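Local coordinates for hypothetical UPF0204 protein AF0625 (Archaeoglobus fulgidus, PDB 1YQE) that probably hydrolyses D-aminoacyl-tRNA to free tRNA and a D-amino acid, as a zinc-dependent deacylase of the DtdA family, at residues A[34-42]-A[61-69]. Numbering follows the deposited sequence.
Sequences DVGEFKLYL and IDEKLAKYI
Y68 lies against the hairpin of strands 31-35 and 38-42. Its CB meets L40 CD1 at 3.8 Å. CG is anti to the carbonyl carbon (chi1 -45°), which lays the ring along V35. There V35 CG2 sits over one ring face, 3.5 Å from the Y68 centroid and 18° off the normal, a CH-pi contact. K67 CG covers the opposite face. Further out, Y68 CE1 lies at the edge of the F38 ring. At the tip, Y68 OH reaches G36 CA at 3.5 Å. One water bridges Y68 OH (3.0 Å) and E37 N (2.8 Å), accepting from the amide. G36 is in the type II' turn from V35 to F38, where a CB would run into Y68 OH.

L65 CD2 stands over the F38 ring centre, 3.5 Å from the F38 centroid; E37 CG covers the other face. K64 CB comes to the F38 edge. Farther along the strand, L42 CD2 meets I69 CG2 at 3.9 Å.

With an alanine at Y68, V35 CG2 is likely to lose its ring face, and the water its hydroxyl partner. Direct contact is chiefly apolar, joining the sheet's outer hairpin to helix 61-65 and the residues after it; water bridges the turn.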
loop_
_atom_site.group_PDB
_atom_site.type_symbol
_atom_site.label_atom_id
_atom_site.label_comp_id
_atom_site.label_asym_id
_atom_site.label_seq_id
_atom_site.Cartn_x
_atom_site.Cartn_y
_atom_site.Cartn_z
ATOM N N ASP A 34 -26.967 1.239 -3.574
ATOM C CA ASP A 34 -26.585 -0.072 -4.073
ATOM C C ASP A 34 -26.728 -0.119 -5.584
ATOM O O ASP A 34 -27.833 -0.223 -6.107
ATOM C CB ASP A 34 -27.452 -1.159 -3.436
ATOM C CG ASP A 34 -27.237 -1.274 -1.940
ATOM O OD1 ASP A 34 -27.893 -2.128 -1.308
ATOM O OD2 ASP A 34 -26.410 -0.512 -1.394
ATOM N N VAL A 35 -25.602 -0.019 -6.281
ATOM C CA VAL A 35 -25.590 -0.071 -7.736
ATOM C C VAL A 35 -24.748 -1.267 -8.143
ATOM O O VAL A 35 -23.739 -1.570 -7.503
ATOM C CB VAL A 35 -24.976 1.201 -8.353
ATOM C CG1 VAL A 35 -25.789 2.419 -7.953
ATOM C CG2 VAL A 35 -23.532 1.351 -7.906
ATOM N N GLY A 36 -25.165 -1.948 -9.204
ATOM C CA GLY A 36 -24.427 -3.111 -9.656
ATOM C C GLY A 36 -24.178 -4.081 -8.519
ATOM O O GLY A 36 -25.052 -4.318 -7.685
ATOM N N GLU A 37 -22.971 -4.632 -8.476
ATOM C CA GLU A 37 -22.594 -5.591 -7.446
ATOM C C GLU A 37 -22.062 -4.934 -6.174
ATOM O O GLU A 37 -21.667 -5.631 -5.239
ATOM C CB GLU A 37 -21.526 -6.538 -7.998
ATOM C CG GLU A 37 -20.322 -5.808 -8.587
ATOM C CD GLU A 37 -19.189 -6.743 -8.970
ATOM O OE1 GLU A 37 -18.631 -7.400 -8.066
ATOM O OE2 GLU A 37 -18.857 -6.821 -10.173
ATOM N N PHE A 38 -22.064 -3.606 -6.125
ATOM C CA PHE A 38 -21.530 -2.906 -4.960
ATOM C C PHE A 38 -22.513 -2.138 -4.086
ATOM O O PHE A 38 -23.657 -1.873 -4.462
ATOM C CB PHE A 38 -20.439 -1.915 -5.388
ATOM C CG PHE A 38 -19.452 -2.474 -6.367
ATOM C CD1 PHE A 38 -19.638 -2.300 -7.736
ATOM C CD2 PHE A 38 -18.331 -3.170 -5.925
ATOM C CE1 PHE A 38 -18.720 -2.810 -8.652
ATOM C CE2 PHE A 38 -17.408 -3.685 -6.834
ATOM C CZ PHE A 38 -17.602 -3.503 -8.199
ATOM N N LYS A 39 -22.024 -1.783 -2.904
ATOM C CA LYS A 39 -22.761 -0.990 -1.935
ATOM C C LYS A 39 -21.880 0.247 -1.806
ATOM O O LYS A 39 -20.775 0.176 -1.270
ATOM C CB LYS A 39 -22.856 -1.713 -0.589
ATOM C CG LYS A 39 -23.639 -3.017 -0.631
ATOM C CD LYS A 39 -23.621 -3.734 0.715
ATOM C CE LYS A 39 -24.332 -2.931 1.790
ATOM N NZ LYS A 39 -25.761 -2.703 1.440
ATOM N N LEU A 40 -22.354 1.371 -2.324
ATOM C CA LEU A 40 -21.579 2.602 -2.277
ATOM C C LEU A 40 -22.075 3.547 -1.194
ATOM O O LEU A 40 -23.277 3.667 -0.968
ATOM C CB LEU A 40 -21.645 3.318 -3.627
ATOM C CG LEU A 40 -21.315 2.518 -4.887
ATOM C CD1 LEU A 40 -21.506 3.416 -6.103
ATOM C CD2 LEU A 40 -19.886 1.988 -4.823
ATOM N N TYR A 41 -21.139 4.210 -0.525
ATOM C CA TYR A 41 -21.471 5.174 0.513
ATOM C C TYR A 41 -20.859 6.483 0.045
ATOM O O TYR A 41 -19.642 6.584 -0.113
ATOM C CB TYR A 41 -20.880 4.752 1.861
ATOM C CG TYR A 41 -21.336 3.385 2.325
ATOM C CD1 TYR A 41 -20.747 2.224 1.823
ATOM C CD2 TYR A 41 -22.374 3.249 3.246
ATOM C CE1 TYR A 41 -21.181 0.961 2.223
ATOM C CE2 TYR A 41 -22.818 1.990 3.653
ATOM C CZ TYR A 41 -22.217 0.851 3.137
ATOM O OH TYR A 41 -22.645 -0.399 3.530
ATOM N N LEU A 42 -21.707 7.481 -0.182
ATOM C CA LEU A 42 -21.246 8.767 -0.680
ATOM C C LEU A 42 -21.337 9.917 0.312
ATOM O O LEU A 42 -22.228 9.965 1.160
ATOM C CB LEU A 42 -22.037 9.138 -1.933
ATOM C CG LEU A 42 -22.163 8.047 -2.996
ATOM C CD1 LEU A 42 -23.196 8.459 -4.034
ATOM C CD2 LEU A 42 -20.809 7.802 -3.632
ATOM N N ILE A 61 -11.224 -4.190 -10.512
ATOM C CA ILE A 61 -12.328 -3.658 -9.728
ATOM C C ILE A 61 -12.409 -2.134 -9.816
ATOM O O ILE A 61 -13.480 -1.554 -9.623
ATOM C CB ILE A 61 -12.234 -4.089 -8.251
ATOM C CG1 ILE A 61 -13.575 -3.823 -7.560
ATOM C CG2 ILE A 61 -11.098 -3.350 -7.553
ATOM C CD1 ILE A 61 -13.646 -4.330 -6.143
ATOM N N ASP A 62 -11.287 -1.482 -10.114
ATOM C CA ASP A 62 -11.292 -0.029 -10.236
ATOM C C ASP A 62 -12.107 0.388 -11.458
ATOM O O ASP A 62 -12.836 1.385 -11.413
ATOM C CB ASP A 62 -9.867 0.534 -10.345
ATOM C CG ASP A 62 -9.049 -0.129 -11.440
ATOM O OD1 ASP A 62 -8.096 0.512 -11.938
ATOM O OD2 ASP A 62 -9.346 -1.291 -11.795
ATOM N N GLU A 63 -11.988 -0.379 -12.543
ATOM C CA GLU A 63 -12.729 -0.094 -13.769
ATOM C C GLU A 63 -14.220 -0.283 -13.526
ATOM O O GLU A 63 -15.041 0.491 -14.019
ATOM C CB GLU A 63 -12.294 -1.027 -14.905
ATOM C CG GLU A 63 -10.811 -1.007 -15.227
ATOM C CD GLU A 63 -10.459 -1.915 -16.395
ATOM O OE1 GLU A 63 -10.963 -3.061 -16.440
ATOM O OE2 GLU A 63 -9.671 -1.485 -17.266
ATOM N N LYS A 64 -14.563 -1.327 -12.774
ATOM C CA LYS A 64 -15.953 -1.633 -12.457
ATOM C C LYS A 64 -16.601 -0.529 -11.623
ATOM O O LYS A 64 -17.724 -0.099 -11.900
ATOM C CB LYS A 64 -16.035 -2.958 -11.696
ATOM C CG LYS A 64 -15.497 -4.144 -12.477
ATOM C CD LYS A 64 -15.516 -5.414 -11.652
ATOM C CE LYS A 64 -14.986 -6.586 -12.464
ATOM N NZ LYS A 64 -15.022 -7.858 -11.693
ATOM N N LEU A 65 -15.891 -0.076 -10.599
ATOM C CA LEU A 65 -16.408 0.971 -9.727
ATOM C C LEU A 65 -16.466 2.332 -10.415
ATOM O O LEU A 65 -17.346 3.145 -10.118
ATOM C CB LEU A 65 -15.552 1.064 -8.460
ATOM C CG LEU A 65 -15.725 -0.071 -7.449
ATOM C CD1 LEU A 65 -14.525 -0.133 -6.505
ATOM C CD2 LEU A 65 -17.012 0.141 -6.671
ATOM N N ALA A 66 -15.540 2.574 -11.337
ATOM C CA ALA A 66 -15.474 3.850 -12.049
ATOM C C ALA A 66 -16.681 4.105 -12.948
ATOM O O ALA A 66 -16.821 5.182 -13.525
ATOM C CB ALA A 66 -14.195 3.928 -12.862
ATOM N N LYS A 67 -17.546 3.108 -13.075
ATOM C CA LYS A 67 -18.740 3.259 -13.889
ATOM C C LYS A 67 -19.777 4.071 -13.117
ATOM O O LYS A 67 -20.601 4.767 -13.707
ATOM C CB LYS A 67 -19.316 1.883 -14.233
ATOM C CG LYS A 67 -20.654 1.916 -14.957
ATOM C CD LYS A 67 -21.184 0.505 -15.181
ATOM C CE LYS A 67 -22.623 0.510 -15.676
ATOM N NZ LYS A 67 -23.160 -0.883 -15.803
ATOM N N TYR A 68 -19.714 3.995 -11.790
ATOM C CA TYR A 68 -20.677 4.687 -10.948
ATOM C C TYR A 68 -20.169 5.946 -10.247
ATOM O O TYR A 68 -20.969 6.803 -9.858
ATOM C CB TYR A 68 -21.230 3.712 -9.910
ATOM C CG TYR A 68 -21.591 2.366 -10.494
ATOM C CD1 TYR A 68 -20.760 1.258 -10.315
ATOM C CD2 TYR A 68 -22.765 2.198 -11.228
ATOM C CE1 TYR A 68 -21.093 0.013 -10.850
ATOM C CE2 TYR A 68 -23.105 0.960 -11.769
ATOM C CZ TYR A 68 -22.268 -0.128 -11.576
ATOM O OH TYR A 68 -22.611 -1.356 -12.098
ATOM N N ILE A 69 -18.854 6.053 -10.077
ATOM C CA ILE A 69 -18.266 7.224 -9.424
ATOM C C ILE A 69 -16.860 7.531 -9.904
ATOM O O ILE A 69 -16.151 6.656 -10.393
ATOM C CB ILE A 69 -18.192 7.058 -7.887
ATOM C CG1 ILE A 69 -17.632 5.675 -7.538
ATOM C CG2 ILE A 69 -19.557 7.295 -7.271
ATOM C CD1 ILE A 69 -17.263 5.516 -6.067
HETATM O O HOH W 1 -21.723 -3.912 -10.852
#